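Local coordinates for similarities with probable monooxygenase (Photorhabdus luminescens, PDB 4HB9), which binds flavin-adenine dinucleotide and is probably a monooxygenase related to the aromatic ring hydroxylases, at residues A[141-146]-A[311-316]; A[210-215]-A[276-281]. All coordinates share one frame; numbering follows the deposited sequence.

How the contacts relate
Following the chain from the N terminus, the segments come in the order 141-146, 210-215, 276-281 and 311-316, so the two contacts nest without crossing. Contact 1 closes the outer loop, with 164 residues between its segments, and contact 2 closes a loop of 60 intervening residues inside it. Contact 1 joins the three-stranded antiparallel sheet to the edge strand of the five-stranded parallel sheet. Contact 2 joins the mixed sheet to the turn before helix 280-287. Their centres are about 50 Å apart on opposite sides of the chain's centre, and their nearest atoms are about 28 Å apart, which rules out direct contact.

Contact 1 of 2, residues A[141-146]-A[311-316]; sequences GGIKIF and STVTLL
Ile143, on the middle strand of a three-stranded antiparallel sheet, meets Thr312, just before strand 313-315 at the edge of the parallel sheet, and Val313, the first residue of that strand. Such a pairing of a parallel sheet with a small antiparallel meander is familiar from the Rossmann-type FAD-binding fold. The contact is small, burying 103 Å² in total, and contains no hydrogen bond across the segments; it rests mainly on the end of one side chain, the CD1 methyl of Ile143. CD1 of Ile143 lies 3.5 Å from OG1 of Thr312 and 3.6 Å from the backbone O of Thr312, so the two nearest Thr312 atoms are both oxygens, though a methyl is no conventional donor and no hydrogen bond is implied. The same CD1 reaches CG2 of Val313 at 4.0 Å, the apolar part of the contact. Behind it, Ile143 CG1 is 3.9 Å from Thr312 OG1, and the isoleucine and threonine side chains run past one another in opposite directions.

Torsions account for this reach. In Ile143, CG1 is anti to the carbonyl carbon (chi1 -58°) and CD1 continues the extended chain (chi2 160°), which carries the methyl across to the other sheet. Val313 meets it with CG2, the branch beside its backbone N. An ST turn shapes the chain leading into strand 313-315: Val313 N donates to Ser311 OG over 3.2 Å, nearly straight at 167°. Ser311 OG is also hydrogen-bonded to Tyr172 OH, which ties this turn to helix 167-172.

The side chain of Ile143 is about 7 Å from that of FAD-binding Phe132, whereas the side chain of Val313 is about 13 Å from the bound FAD. Around the contact, Ile143 packs on Tyr135 and Val155 of the flanking strands, Thr312 touches His137 of strand 132-137 and Leu355 of helix 355-386, and Val313 rests against Val168 and Tyr172 of helix 167-172.

Contact 2 of 2, residues A[210-215]-A[276-281]; sequences NSIVPK and ISWDPS
Pro214 and Ile212 bear on the six-membered ring of Trp278, and this apolar cluster is the tight part of the contact. CB and CG of Pro214 both lie 3.6 Å from CZ2 of Trp278, and CG is also 3.8 Å from CH2. Farther round the ring, CG2 of Ile212 sits 3.9 Å from CZ3. Both residues approach the indole obliquely. Ile212 uses the methyl anti to its backbone N, while CG1 and CD1 lead off from the contact. With CG of Trp278 anti to the carbonyl carbon (chi1 -59°), the indole projects from its loop toward the strand end.

The looser, solvent side is made by Ile276, Ser277 and Pro280 of one segment and Lys215 of the other, all exposed. The local bonds here lie within 276-281. Asp279 is the N-cap of helix 280-287, and its OD2 accepts both Ser281 N at 3.2 Å and Ser281 OG at 2.7 Å. The amide arrives 41° out of the carboxylate plane and the hydroxyl on the anti side; two donors on one oxygen thus cap the helix start and probably steady the turn after Trp278.

Strand 210-212 lies between strands 79-81 and 218-228 of the mixed sheet, touching Tyr81 and Leu220 through Ile212. Trp278 also packs on Glu83 and Asp218, bringing the turn between helices 264-274 and 280-287 against the strand end.

Contact 1 of 2, residues A[141-146]-A[311-316]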
ATOM      1  N   GLY A 141     -32.418 -11.102  -5.714  1.00 71.66           N
ATOM      2  CA  GLY A 141     -31.122 -10.642  -6.208  1.00 66.34           C
ATOM      3  C   GLY A 141     -30.785  -9.351  -5.478  1.00 59.29           C
ATOM      4  O   GLY A 141     -31.676  -8.663  -4.967  1.00 58.59           O
ATOM      5  N   GLY A 142     -29.504  -9.016  -5.406  1.00 52.77           N
ATOM      6  CA  GLY A 142     -29.090  -7.777  -4.735  1.00 44.67           C
ATOM      7  C   GLY A 142     -28.477  -8.045  -3.377  1.00 39.83           C
ATOM      8  O   GLY A 142     -28.641  -9.127  -2.813  1.00 36.69           O
ATOM      9  N   ILE A 143     -27.758  -7.051  -2.862  1.00 34.04           N
ATOM     10  CA  ILE A 143     -27.021  -7.194  -1.616  1.00 30.85           C
ATOM     11  C   ILE A 143     -27.364  -6.056  -0.694  1.00 29.21           C
ATOM     12  O   ILE A 143     -27.333  -4.890  -1.096  1.00 28.71           O
ATOM     13  CB  ILE A 143     -25.515  -7.163  -1.872  1.00 30.86           C
ATOM     14  CG1 ILE A 143     -25.126  -8.269  -2.853  1.00 32.56           C
ATOM     15  CG2 ILE A 143     -24.739  -7.310  -0.571  1.00 30.43           C
ATOM     16  CD1 ILE A 143     -23.800  -8.024  -3.517  1.00 34.91           C
ATOM     17  N   LYS A 144     -27.685  -6.398   0.544  1.00 28.18           N
ATOM     18  CA  LYS A 144     -28.001  -5.423   1.564  1.00 29.78           C
ATOM     19  C   LYS A 144     -26.732  -5.242   2.392  1.00 27.44           C
ATOM     20  O   LYS A 144     -26.203  -6.213   2.910  1.00 25.99           O
ATOM     21  CB  LYS A 144     -29.170  -5.911   2.447  1.00 31.83           C
ATOM     22  CG  LYS A 144     -29.626  -4.885   3.464  1.00 34.41           C
ATOM     23  CD  LYS A 144     -30.902  -5.316   4.164  1.00 39.10           C
ATOM     24  CE  LYS A 144     -31.472  -4.180   4.997  1.00 44.73           C
ATOM     25  NZ  LYS A 144     -32.600  -4.600   5.888  1.00 49.10           N
ATOM     26  N   ILE A 145     -26.262  -4.000   2.500  1.00 25.96           N
ATOM     27  CA  ILE A 145     -25.077  -3.680   3.290  1.00 25.91           C
ATOM     28  C   ILE A 145     -25.498  -3.027   4.591  1.00 26.01           C
ATOM     29  O   ILE A 145     -26.277  -2.086   4.568  1.00 25.46           O
ATOM     30  CB  ILE A 145     -24.153  -2.667   2.560  1.00 28.50           C
ATOM     31  CG1 ILE A 145     -23.906  -3.089   1.107  1.00 28.98           C
ATOM     32  CG2 ILE A 145     -22.829  -2.543   3.314  1.00 28.99           C
ATOM     33  CD1 ILE A 145     -23.389  -1.947   0.235  1.00 29.58           C
ATOM     34  N   PHE A 146     -24.961  -3.503   5.717  1.00 25.47           N
ATOM     35  CA  PHE A 146     -25.226  -2.900   7.021  1.00 25.44           C
ATOM     36  C   PHE A 146     -24.012  -2.149   7.550  1.00 24.09           C
ATOM     37  O   PHE A 146     -22.926  -2.702   7.571  1.00 23.98           O
ATOM     38  CB  PHE A 146     -25.555  -3.996   8.037  1.00 27.72           C
ATOM     39  CG  PHE A 146     -26.792  -4.786   7.696  1.00 31.83           C
ATOM     40  CD1 PHE A 146     -28.004  -4.499   8.298  1.00 35.21           C
ATOM     41  CD2 PHE A 146     -26.745  -5.799   6.759  1.00 31.58           C
ATOM     42  CE1 PHE A 146     -29.147  -5.228   7.994  1.00 35.16           C
ATOM     43  CE2 PHE A 146     -27.887  -6.528   6.439  1.00 34.23           C
ATOM     44  CZ  PHE A 146     -29.091  -6.249   7.063  1.00 34.07           C
ATOM     45  N   SER A 311     -19.400 -14.788  -7.168  1.00 25.68           N
ATOM     46  CA  SER A 311     -20.725 -14.262  -6.944  1.00 25.86           C
ATOM     47  C   SER A 311     -20.689 -12.760  -7.207  1.00 25.18           C
ATOM     48  O   SER A 311     -19.716 -12.251  -7.743  1.00 24.09           O
ATOM     49  CB  SER A 311     -21.175 -14.561  -5.518  1.00 26.20           C
ATOM     50  OG  SER A 311     -20.458 -13.801  -4.566  1.00 26.51           O
ATOM     51  N   THR A 312     -21.732 -12.074  -6.783  1.00 24.06           N
ATOM     52  CA  THR A 312     -21.800 -10.626  -6.901  1.00 24.10           C
ATOM     53  C   THR A 312     -21.066  -9.890  -5.772  1.00 21.79           C
ATOM     54  O   THR A 312     -21.084  -8.671  -5.726  1.00 24.99           O
ATOM     55  CB  THR A 312     -23.265 -10.178  -6.970  1.00 23.91           C
ATOM     56  OG1 THR A 312     -23.945 -10.613  -5.797  1.00 25.35           O
ATOM     57  CG2 THR A 312     -23.938 -10.765  -8.212  1.00 24.87           C
ATOM     58  N   VAL A 313     -20.413 -10.618  -4.871  1.00 22.00           N
ATOM     59  CA  VAL A 313     -19.478 -10.025  -3.890  1.00 21.46           C
ATOM     60  C   VAL A 313     -18.086 -10.383  -4.378  1.00 22.20           C
ATOM     61  O   VAL A 313     -17.800 -11.571  -4.726  1.00 21.35           O
ATOM     62  CB  VAL A 313     -19.650 -10.626  -2.470  1.00 22.14           C
ATOM     63  CG1 VAL A 313     -18.632 -10.056  -1.497  1.00 22.26           C
ATOM     64  CG2 VAL A 313     -21.057 -10.406  -1.933  1.00 21.97           C
ATOM     65  N   THR A 314     -17.201  -9.384  -4.415  1.00 20.82           N
ATOM     66  CA  THR A 314     -15.807  -9.648  -4.715  1.00 19.65           C
ATOM     67  C   THR A 314     -14.881  -8.720  -3.900  1.00 19.44           C
ATOM     68  O   THR A 314     -15.337  -7.971  -3.064  1.00 18.04           O
ATOM     69  CB  THR A 314     -15.527  -9.609  -6.233  1.00 19.99           C
ATOM     70  OG1 THR A 314     -14.256 -10.177  -6.505  1.00 20.16           O
ATOM     71  CG2 THR A 314     -15.568  -8.241  -6.816  1.00 19.79           C
ATOM     72  N   LEU A 315     -13.580  -8.840  -4.118  1.00 20.02           N
ATOM     73  CA  LEU A 315     -12.590  -8.118  -3.300  1.00 20.90           C
ATOM     74  C   LEU A 315     -11.532  -7.507  -4.168  1.00 20.28           C
ATOM     75  O   LEU A 315     -11.294  -8.013  -5.273  1.00 20.81           O
ATOM     76  CB  LEU A 315     -11.903  -9.082  -2.328  1.00 19.67           C
ATOM     77  CG  LEU A 315     -12.846  -9.771  -1.339  1.00 20.66           C
ATOM     78  CD1 LEU A 315     -12.139 -10.940  -0.673  1.00 22.75           C
ATOM     79  CD2 LEU A 315     -13.416  -8.819  -0.318  1.00 20.21           C
ATOM     80  N   LEU A 316     -10.869  -6.454  -3.662  1.00 20.59           N
ATOM     81  CA  LEU A 316      -9.667  -5.958  -4.320  1.00 20.95           C
ATOM     82  C   LEU A 316      -8.668  -5.358  -3.348  1.00 18.83           C
ATOM     83  O   LEU A 316      -8.974  -5.147  -2.201  1.00 19.85           O
ATOM     84  CB  LEU A 316      -9.961  -4.998  -5.481  1.00 22.62           C
ATOM     85  CG  LEU A 316     -10.454  -3.580  -5.340  1.00 24.13           C
ATOM     86  CD1 LEU A 316      -9.411  -2.604  -4.785  1.00 23.87           C
ATOM     87  CD2 LEU A 316     -10.870  -3.119  -6.730  1.00 25.72           C
TER

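Contact 2 of 2, residues A[210-215]-A[276-281]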
ATOM      1  N   ASN A 210      19.627   1.796  -1.988  1.00 26.66           N
ATOM      2  CA  ASN A 210      20.796   1.090  -1.488  1.00 25.52           C
ATOM      3  C   ASN A 210      20.361  -0.010  -0.546  1.00 24.78           C
ATOM      4  O   ASN A 210      19.419   0.167   0.234  1.00 23.54           O
ATOM      5  CB  ASN A 210      21.733   2.027  -0.726  1.00 27.56           C
ATOM      6  CG  ASN A 210      22.115   3.269  -1.524  1.00 30.86           C
ATOM      7  OD1 ASN A 210      22.814   3.187  -2.508  1.00 32.40           O
ATOM      8  ND2 ASN A 210      21.633   4.414  -1.101  1.00 35.33           N
ATOM      9  N   SER A 211      21.069  -1.131  -0.609  1.00 22.01           N
ATOM     10  CA  SER A 211      20.917  -2.200   0.358  1.00 22.52           C
ATOM     11  C   SER A 211      22.210  -2.459   1.098  1.00 22.09           C
ATOM     12  O   SER A 211      23.253  -2.574   0.470  1.00 24.30           O
ATOM     13  CB  SER A 211      20.480  -3.458  -0.363  1.00 23.27           C
ATOM     14  OG  SER A 211      19.078  -3.429  -0.538  1.00 25.22           O
ATOM     15  N   ILE A 212      22.134  -2.546   2.426  1.00 20.59           N
ATOM     16  CA  ILE A 212      23.269  -2.847   3.243  1.00 21.94           C
ATOM     17  C   ILE A 212      23.143  -4.286   3.650  1.00 22.43           C
ATOM     18  O   ILE A 212      22.152  -4.675   4.293  1.00 21.97           O
ATOM     19  CB  ILE A 212      23.328  -1.979   4.500  1.00 21.94           C
ATOM     20  CG1 ILE A 212      23.223  -0.488   4.148  1.00 23.02           C
ATOM     21  CG2 ILE A 212      24.566  -2.304   5.313  1.00 22.01           C
ATOM     22  CD1 ILE A 212      24.155   0.029   3.082  1.00 24.46           C
ATOM     23  N   VAL A 213      24.150  -5.069   3.275  1.00 22.37           N
ATOM     24  CA  VAL A 213      24.160  -6.504   3.536  1.00 22.97           C
ATOM     25  C   VAL A 213      25.257  -6.843   4.523  1.00 23.10           C
ATOM     26  O   VAL A 213      26.422  -6.978   4.129  1.00 23.76           O
ATOM     27  CB  VAL A 213      24.378  -7.327   2.253  1.00 22.87           C
ATOM     28  CG1 VAL A 213      24.155  -8.810   2.545  1.00 24.46           C
ATOM     29  CG2 VAL A 213      23.433  -6.876   1.160  1.00 24.46           C
ATOM     30  N   PRO A 214      24.908  -6.984   5.806  1.00 22.01           N
ATOM     31  CA  PRO A 214      25.925  -7.282   6.812  1.00 22.47           C
ATOM     32  C   PRO A 214      26.232  -8.769   6.947  1.00 24.30           C
ATOM     33  O   PRO A 214      25.636  -9.594   6.250  1.00 20.58           O
ATOM     34  CB  PRO A 214      25.280  -6.766   8.089  1.00 22.55           C
ATOM     35  CG  PRO A 214      23.832  -7.055   7.867  1.00 22.03           C
ATOM     36  CD  PRO A 214      23.575  -6.860   6.409  1.00 21.57           C
ATOM     37  N   LYS A 215      27.120  -9.104   7.881  1.00 25.75           N
ATOM     38  CA  LYS A 215      27.406 -10.511   8.192  1.00 27.71           C
ATOM     39  C   LYS A 215      26.343 -11.088   9.092  1.00 24.85           C
ATOM     40  O   LYS A 215      26.153 -12.291   9.139  1.00 26.25           O
ATOM     41  CB  LYS A 215      28.766 -10.677   8.893  1.00 31.23           C
ATOM     42  CG  LYS A 215      29.951 -10.120   8.127  1.00 36.36           C
ATOM     43  CD  LYS A 215      31.081  -9.752   9.094  1.00 43.18           C
ATOM     44  CE  LYS A 215      32.131  -8.865   8.441  1.00 46.86           C
ATOM     45  NZ  LYS A 215      33.038  -9.679   7.588  1.00 49.06           N
ATOM     46  N   ILE A 276      26.114  -1.779  15.487  1.00 24.21           N
ATOM     47  CA  ILE A 276      27.405  -1.484  16.106  1.00 27.24           C
ATOM     48  C   ILE A 276      28.457  -2.013  15.124  1.00 27.12           C
ATOM     49  O   ILE A 276      28.385  -3.156  14.657  1.00 27.94           O
ATOM     50  CB  ILE A 276      27.576  -2.137  17.494  1.00 28.44           C
ATOM     51  CG1 ILE A 276      26.539  -1.586  18.483  1.00 30.36           C
ATOM     52  CG2 ILE A 276      28.975  -1.843  18.043  1.00 29.61           C
ATOM     53  CD1 ILE A 276      26.314  -2.460  19.697  1.00 30.31           C
ATOM     54  N   SER A 277      29.378  -1.142  14.772  1.00 26.91           N
ATOM     55  CA  SER A 277      30.482  -1.426  13.837  1.00 25.89           C
ATOM     56  C   SER A 277      30.143  -1.077  12.400  1.00 25.38           C
ATOM     57  O   SER A 277      31.041  -0.967  11.571  1.00 25.54           O
ATOM     58  CB  SER A 277      31.022  -2.871  13.949  1.00 27.11           C
ATOM     59  OG  SER A 277      30.303  -3.793  13.133  1.00 28.29           O
ATOM     60  N   TRP A 278      28.868  -0.863  12.078  1.00 23.76           N
ATOM     61  CA  TRP A 278      28.528  -0.508  10.704  1.00 22.74           C
ATOM     62  C   TRP A 278      28.967   0.932  10.450  1.00 23.40           C
ATOM     63  O   TRP A 278      29.194   1.719  11.378  1.00 21.59           O
ATOM     64  CB  TRP A 278      27.020  -0.614  10.409  1.00 22.50           C
ATOM     65  CG  TRP A 278      26.387  -1.935  10.605  1.00 22.73           C
ATOM     66  CD1 TRP A 278      26.850  -2.989  11.332  1.00 22.47           C
ATOM     67  CD2 TRP A 278      25.115  -2.334  10.080  1.00 21.93           C
ATOM     68  NE1 TRP A 278      25.942  -4.028  11.280  1.00 23.51           N
ATOM     69  CE2 TRP A 278      24.864  -3.637  10.532  1.00 23.03           C
ATOM     70  CE3 TRP A 278      24.168  -1.704   9.268  1.00 22.40           C
ATOM     71  CZ2 TRP A 278      23.702  -4.342  10.182  1.00 22.83           C
ATOM     72  CZ3 TRP A 278      23.009  -2.387   8.937  1.00 22.21           C
ATOM     73  CH2 TRP A 278      22.788  -3.693   9.392  1.00 21.91           C
ATOM     74  N   ASP A 279      29.003   1.289   9.181  1.00 23.20           N
ATOM     75  CA  ASP A 279      29.494   2.579   8.775  1.00 27.19           C
ATOM     76  C   ASP A 279      28.777   3.752   9.443  1.00 26.42           C
ATOM     77  O   ASP A 279      27.542   3.763   9.554  1.00 25.47           O
ATOM     78  CB  ASP A 279      29.396   2.741   7.280  1.00 27.89           C
ATOM     79  CG  ASP A 279      30.232   3.897   6.779  1.00 31.38           C
ATOM     80  OD1 ASP A 279      31.475   3.709   6.635  1.00 32.59           O
ATOM     81  OD2 ASP A 279      29.644   4.969   6.536  1.00 31.00           O
ATOM     82  N   PRO A 280      29.550   4.760   9.883  1.00 24.91           N
ATOM     83  CA  PRO A 280      28.966   5.905  10.577  1.00 24.29           C
ATOM     84  C   PRO A 280      27.828   6.625   9.841  1.00 24.11           C
ATOM     85  O   PRO A 280      26.958   7.164  10.488  1.00 23.89           O
ATOM     86  CB  PRO A 280      30.164   6.850  10.750  1.00 25.89           C
ATOM     87  CG  PRO A 280      31.336   5.940  10.867  1.00 26.01           C
ATOM     88  CD  PRO A 280      31.025   4.776   9.945  1.00 26.55           C
ATOM     89  N   SER A 281      27.849   6.645   8.510  1.00 24.99           N
ATOM     90  CA  SER A 281      26.790   7.312   7.724  1.00 24.31           C
ATOM     91  C   SER A 281      25.418   6.700   7.992  1.00 23.28           C
ATOM     92  O   SER A 281      24.388   7.391   8.041  1.00 21.13           O
ATOM     93  CB  SER A 281      27.126   7.246   6.232  1.00 26.76           C
ATOM     94  OG  SER A 281      27.238   5.887   5.773  1.00 31.63           O
TER